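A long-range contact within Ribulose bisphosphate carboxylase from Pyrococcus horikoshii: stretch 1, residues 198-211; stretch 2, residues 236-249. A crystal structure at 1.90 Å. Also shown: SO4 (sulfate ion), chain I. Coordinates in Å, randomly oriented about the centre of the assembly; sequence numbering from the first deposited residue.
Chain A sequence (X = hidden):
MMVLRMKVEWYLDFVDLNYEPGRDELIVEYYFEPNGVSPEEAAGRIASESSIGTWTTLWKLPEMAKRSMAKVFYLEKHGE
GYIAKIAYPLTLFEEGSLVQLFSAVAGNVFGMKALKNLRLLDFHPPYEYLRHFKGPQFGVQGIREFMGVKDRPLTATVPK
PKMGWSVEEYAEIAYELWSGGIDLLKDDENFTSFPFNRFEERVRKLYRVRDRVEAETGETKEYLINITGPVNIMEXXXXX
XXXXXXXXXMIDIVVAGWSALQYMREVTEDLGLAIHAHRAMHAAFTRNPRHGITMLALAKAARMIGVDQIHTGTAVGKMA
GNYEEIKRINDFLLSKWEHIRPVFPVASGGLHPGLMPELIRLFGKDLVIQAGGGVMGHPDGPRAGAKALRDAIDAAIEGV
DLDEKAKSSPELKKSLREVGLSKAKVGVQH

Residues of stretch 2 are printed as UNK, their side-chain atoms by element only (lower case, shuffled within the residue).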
# COMPACT_ATOMS: atom_id res chain seq x y z
N ARG A 198 2.22 27.91 12.97
CA ARG A 198 2.14 26.78 12.07
C ARG A 198 0.77 26.15 12.13
O ARG A 198 0.28 25.87 13.22
CB ARG A 198 3.20 25.71 12.41
CG ARG A 198 4.51 25.86 11.70
CD ARG A 198 5.54 24.70 11.89
NE ARG A 198 5.24 23.44 11.20
CZ ARG A 198 4.79 22.33 11.79
NH1 ARG A 198 4.59 22.30 13.09
NH2 ARG A 198 4.58 21.23 11.08
N PHE A 199 0.23 25.84 10.95
CA PHE A 199 -1.11 25.33 10.83
C PHE A 199 -1.35 24.17 11.77
O PHE A 199 -2.32 24.17 12.58
CB PHE A 199 -1.46 24.92 9.37
CG PHE A 199 -2.90 24.59 9.22
CD1 PHE A 199 -3.39 23.29 9.53
CD2 PHE A 199 -3.81 25.59 8.92
CE1 PHE A 199 -4.77 23.00 9.49
CE2 PHE A 199 -5.17 25.30 8.83
CZ PHE A 199 -5.67 24.01 9.17
N GLU A 200 -0.47 23.17 11.75
CA GLU A 200 -0.75 21.99 12.62
C GLU A 200 -0.69 22.25 14.11
O GLU A 200 -1.38 21.56 14.98
CB GLU A 200 0.12 20.78 12.24
CG GLU A 200 -0.49 19.48 12.86
CD GLU A 200 0.05 18.18 12.27
OE1 GLU A 200 -0.55 17.11 12.58
OE2 GLU A 200 1.06 18.23 11.52
N GLU A 201 0.17 23.19 14.47
CA GLU A 201 0.26 23.64 15.88
C GLU A 201 -1.00 24.41 16.25
O GLU A 201 -1.56 24.22 17.31
CB GLU A 201 1.52 24.47 16.10
CG GLU A 201 2.81 23.67 15.93
CD GLU A 201 4.09 24.52 16.05
OE1 GLU A 201 5.14 24.00 15.55
OE2 GLU A 201 4.04 25.66 16.64
N ARG A 202 -1.49 25.25 15.35
CA ARG A 202 -2.75 25.96 15.58
C ARG A 202 -3.93 24.99 15.73
O ARG A 202 -4.69 25.10 16.71
CB ARG A 202 -3.03 26.93 14.45
CG ARG A 202 -4.14 27.90 14.78
CD ARG A 202 -4.12 29.09 13.88
NE ARG A 202 -4.74 28.88 12.57
CZ ARG A 202 -4.07 28.89 11.43
NH1 ARG A 202 -2.74 28.96 11.42
NH2 ARG A 202 -4.74 28.85 10.30
N VAL A 203 -4.06 23.98 14.85
CA VAL A 203 -5.16 23.01 15.04
C VAL A 203 -5.10 22.28 16.34
O VAL A 203 -6.11 22.13 17.04
CB VAL A 203 -5.42 21.98 13.87
CG1 VAL A 203 -5.01 22.50 12.53
CG2 VAL A 203 -4.80 20.66 14.12
N ARG A 204 -3.94 21.77 16.71
CA ARG A 204 -3.84 21.08 18.01
C ARG A 204 -4.29 21.96 19.13
O ARG A 204 -5.07 21.52 20.03
CB ARG A 204 -2.43 20.62 18.26
CG ARG A 204 -1.99 19.52 17.30
CD ARG A 204 -0.53 19.18 17.50
NE ARG A 204 0.05 18.37 16.48
CZ ARG A 204 1.27 18.56 15.96
NH1 ARG A 204 2.04 19.61 16.29
NH2 ARG A 204 1.68 17.70 15.04
N LYS A 205 -3.83 23.21 19.15
CA LYS A 205 -4.18 24.06 20.30
C LYS A 205 -5.62 24.53 20.30
O LYS A 205 -6.30 24.44 21.30
CB LYS A 205 -3.23 25.25 20.40
CG LYS A 205 -3.44 26.22 21.56
CD LYS A 205 -3.21 25.57 22.91
CE LYS A 205 -3.39 26.59 24.02
NZ LYS A 205 -3.10 26.00 25.40
N LEU A 206 -6.10 25.04 19.17
CA LEU A 206 -7.37 25.77 19.17
C LEU A 206 -8.58 24.88 19.39
O LEU A 206 -9.58 25.32 19.97
CB LEU A 206 -7.53 26.56 17.89
CG LEU A 206 -6.99 27.98 17.90
CD1 LEU A 206 -7.88 28.85 18.70
CD2 LEU A 206 -5.53 28.00 18.44
N TYR A 207 -8.49 23.63 18.97
CA TYR A 207 -9.60 22.69 19.14
C TYR A 207 -9.68 22.23 20.58
O TYR A 207 -10.75 21.89 21.07
CB TYR A 207 -9.53 21.53 18.11
CG TYR A 207 -9.94 22.03 16.72
CD1 TYR A 207 -9.00 22.39 15.76
CD2 TYR A 207 -11.32 22.24 16.40
CE1 TYR A 207 -9.40 22.88 14.58
CE2 TYR A 207 -11.71 22.72 15.21
CZ TYR A 207 -10.76 23.07 14.29
OH TYR A 207 -11.07 23.58 13.05
N ARG A 208 -8.55 22.21 21.28
CA ARG A 208 -8.57 21.99 22.73
C ARG A 208 -9.27 23.14 23.47
O ARG A 208 -10.10 22.92 24.35
CB ARG A 208 -7.15 21.80 23.29
CG ARG A 208 -6.45 20.56 22.71
CD ARG A 208 -5.02 20.31 23.24
NE ARG A 208 -5.09 20.01 24.67
CZ ARG A 208 -4.86 20.87 25.67
NH1 ARG A 208 -4.52 22.14 25.43
NH2 ARG A 208 -4.97 20.44 26.94
N VAL A 209 -8.95 24.36 23.10
CA VAL A 209 -9.63 25.53 23.66
C VAL A 209 -11.12 25.46 23.32
O VAL A 209 -11.98 25.69 24.20
CB VAL A 209 -9.07 26.83 23.05
CG1 VAL A 209 -9.88 28.09 23.49
CG2 VAL A 209 -7.58 27.00 23.36
N ARG A 210 -11.42 25.15 22.05
CA ARG A 210 -12.76 25.00 21.57
C ARG A 210 -13.53 24.04 22.47
O ARG A 210 -14.62 24.38 22.97
CB ARG A 210 -12.76 24.46 20.12
CG ARG A 210 -14.07 24.48 19.41
CD ARG A 210 -14.99 23.34 19.79
NE ARG A 210 -14.58 22.05 19.27
CZ ARG A 210 -14.82 21.59 18.05
NH1 ARG A 210 -15.44 22.30 17.11
NH2 ARG A 210 -14.42 20.35 17.74
N ASP A 211 -12.98 22.86 22.67
CA ASP A 211 -13.67 21.87 23.48
C ASP A 211 -13.83 22.32 24.93
O ASP A 211 -14.86 22.06 25.57
CB ASP A 211 -12.97 20.49 23.42
CG ASP A 211 -13.10 19.86 22.05
OD1 ASP A 211 -12.31 18.96 21.75
OD2 ASP A 211 -13.96 20.20 21.20
N UNK A 236 -4.21 17.99 3.04
CA UNK A 236 -3.58 17.56 4.31
C UNK A 236 -4.13 18.36 5.50
O UNK A 236 -4.35 17.84 6.58
c UNK A 236 -1.36 16.56 3.32
c UNK A 236 -2.05 17.66 4.22
n UNK A 236 1.79 16.64 0.93
c UNK A 236 0.79 15.94 1.89
c UNK A 236 0.12 16.92 2.95
N UNK A 237 -4.39 19.65 5.29
CA UNK A 237 -4.84 20.51 6.39
C UNK A 237 -6.31 20.17 6.76
O UNK A 237 -6.66 20.08 7.94
n UNK A 237 -1.45 24.05 5.75
n UNK A 237 0.60 24.97 5.40
c UNK A 237 -3.18 22.43 6.14
c UNK A 237 -0.72 25.08 5.32
n UNK A 237 -1.26 26.14 4.77
c UNK A 237 -4.64 21.98 6.02
c UNK A 237 -2.89 23.90 5.69
N UNK A 238 -7.14 19.91 5.74
CA UNK A 238 -8.52 19.41 5.96
C UNK A 238 -8.50 18.14 6.76
O UNK A 238 -9.23 18.00 7.77
c UNK A 238 -9.28 19.25 4.62
N UNK A 239 -7.58 17.22 6.43
CA UNK A 239 -7.50 15.97 7.22
C UNK A 239 -7.12 16.22 8.67
O UNK A 239 -7.66 15.59 9.65
c UNK A 239 -6.47 14.99 6.57
c UNK A 239 -6.89 14.45 5.20
o UNK A 239 -6.15 12.82 3.61
c UNK A 239 -5.81 13.61 4.50
o UNK A 239 -4.62 13.75 4.81
N UNK A 240 -6.21 17.16 8.88
CA UNK A 240 -5.84 17.53 10.27
C UNK A 240 -6.99 18.14 11.07
O UNK A 240 -7.18 17.82 12.25
c UNK A 240 -0.94 18.75 8.43
c UNK A 240 -4.65 18.48 10.31
c UNK A 240 -3.33 17.91 9.79
s UNK A 240 -2.30 19.41 9.49
N UNK A 241 -7.80 18.95 10.40
CA UNK A 241 -8.95 19.57 11.05
C UNK A 241 -9.93 18.47 11.48
O UNK A 241 -10.28 18.37 12.67
c UNK A 241 -10.96 21.18 10.70
c UNK A 241 -9.60 20.67 10.09
c UNK A 241 -8.65 21.83 9.93
N UNK A 242 -10.30 17.57 10.56
CA UNK A 242 -11.28 16.48 10.82
C UNK A 242 -10.77 15.59 11.94
O UNK A 242 -11.51 15.18 12.86
c UNK A 242 -11.51 15.66 9.58
N UNK A 243 -9.47 15.32 11.89
CA UNK A 243 -8.83 14.52 12.90
C UNK A 243 -8.89 15.08 14.28
O UNK A 243 -8.96 14.34 15.25
o UNK A 243 -7.17 12.35 11.38
c UNK A 243 -7.02 12.96 12.49
c UNK A 243 -7.36 14.34 12.56
n UNK A 243 -6.72 12.35 13.68
N UNK A 244 -8.88 16.39 14.36
CA UNK A 244 -8.98 17.07 15.64
C UNK A 244 -10.42 17.26 16.12
O UNK A 244 -10.62 17.72 17.23
c UNK A 244 -6.37 17.82 17.30
o UNK A 244 -6.13 17.69 18.50
o UNK A 244 -5.72 17.20 16.46
c UNK A 244 -8.19 18.39 15.58
c UNK A 244 -7.48 18.77 16.88
N UNK A 245 -11.41 16.86 15.33
CA UNK A 245 -12.80 17.04 15.71
C UNK A 245 -13.50 18.19 15.01
O UNK A 245 -14.64 18.46 15.32
N UNK A 246 -12.86 18.88 14.10
CA UNK A 246 -13.50 20.01 13.45
C UNK A 246 -14.53 19.60 12.44
O UNK A 246 -14.41 18.54 11.80
N UNK A 247 -15.53 20.45 12.25
CA UNK A 247 -16.55 20.22 11.22
C UNK A 247 -16.61 21.27 10.15
O UNK A 247 -17.52 21.23 9.33
c UNK A 247 -17.95 20.02 11.83
o UNK A 247 -19.74 19.07 14.51
c UNK A 247 -17.99 18.86 12.84
n UNK A 247 -20.14 17.61 12.82
c UNK A 247 -19.39 18.54 13.45
N UNK A 248 -15.67 22.21 10.13
CA UNK A 248 -15.60 23.27 9.12
C UNK A 248 -14.17 23.54 8.62
O UNK A 248 -13.22 23.49 9.37
c UNK A 248 -16.04 24.59 9.76
c UNK A 248 -18.07 25.57 8.63
o UNK A 248 -21.23 26.89 9.83
c UNK A 248 -19.46 25.84 11.01
c UNK A 248 -18.21 25.22 10.98
c UNK A 248 -20.02 26.28 9.84
c UNK A 248 -17.49 25.09 9.76
c UNK A 248 -19.34 26.14 8.65
N UNK A 249 -14.04 23.82 7.33
CA UNK A 249 -12.85 24.46 6.79
C UNK A 249 -13.28 25.65 5.98
O UNK A 249 -14.38 25.66 5.39
c UNK A 249 -11.58 22.32 6.78
c UNK A 249 -12.80 22.91 4.74
c UNK A 249 -12.01 23.47 5.93
S SO4 I . -6.90 25.04 26.76
O1 SO4 I . -6.81 24.64 28.16
O2 SO4 I . -7.71 26.26 26.66
O3 SO4 I . -5.56 25.25 26.22
O4 SO4 I . -7.55 23.97 26.02
O HOH W 1 -13.39 22.99 12.11
O HOH W 2 -12.49 18.60 19.08

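Position 236 carries four carbons in a row ending in a nitrogen. The chain stays clear of stretch 1. This is Lys236.

Position 237 has three carbons, a nitrogen, then a carbon bearing two more nitrogens. A carbon of the chain lies over one face of the Phe199 ring. The chain ends in a guanidinium, so the residue is Arg237. The carbon over the ring is CG, 3.8 Å from the centroid of the Phe199 ring, in a CH-pi contact. The guanidinium in turn has Phe199 CB over one of its faces.

Position 238 has one side-chain carbon. It points away from stretch 1. This is Ala238.

Position 239 has three carbons, the third carrying two oxygens. It is out of reach of stretch 1. A carboxylate at this length means Glu239.

Position 240 shows two carbons, a sulfur and one more carbon, unbranched. The sulfur sits at the edge of the Phe199 ring. Only methionine fits, so this is Met240. Its SD is 4.0 Å from Phe199 CD1. Its CE is 3.7 Å from Glu200 OE2, and its CB packs on Val203.

Position 241 has one carbon carrying two carbons. One end carbon meets the Phe199 ring, the other Tyr207 OH. The branch at CB identifies Val241. CG2 is 3.8 Å from Phe199 CZ, and CG1 is 3.4 Å from Tyr207 OH. The two methyls thus meet different rings.

Position 242 has a single carbon, pointing away. This is Ala242.

Position 243 has two carbons, the second carrying an oxygen and a nitrogen. It makes no contact with stretch 1. The short amide is Asn243.

Position 244 has three carbons, the third with two oxygens. A carbon of the chain packs on Val203 O and Tyr207 CB. This is Glu244. Its CG lies 3.6 Å from Val203 O and 3.7 Å from Tyr207 CB, so the aliphatic part of the chain packs against the helix of stretch 1.

Position 245 has no side-chain atoms and a positive phi of 104°. Its backbone O takes a hydrogen bond from Arg210 NH2 at 3.1 Å. This is Gly245, in a Schellman motif. A CB here would be jammed against the carbonyl O of Glu244.

Position 246 also lacks side-chain atoms. Its CA is 3.7 Å from Tyr207 CE2. This is Gly246. A CB would clash with Val241 CG1 at 2.6 Å.

Position 247 has three carbons, the third carrying an oxygen and a nitrogen. It does not reach stretch 1. The longer amide is Gln247.

Position 248 has one carbon, then a six-carbon ring bearing an oxygen. Water 1 joins its backbone N (3.1 Å) to Tyr207 OH (2.6 Å). This is Tyr248.

Position 249 has one carbon carrying two carbons, without contact. This is Val249.

The two helices run at 23° to each other, with axes 9.8 Å apart at closest approach. Phe199, Val203 and Tyr207 point toward stretch 2 at successive turns and supply most of the apolar packing. Beyond them, Arg210 holds the turn after the second helix. Water 2 reinforces this, accepting from Arg210 NH2 (2.9 Å) and donating to Glu244 O (2.8 Å) and Asp211 OD1 (2.7 Å).

Stretch 2 236-249: KRAEMVANEGGQYV
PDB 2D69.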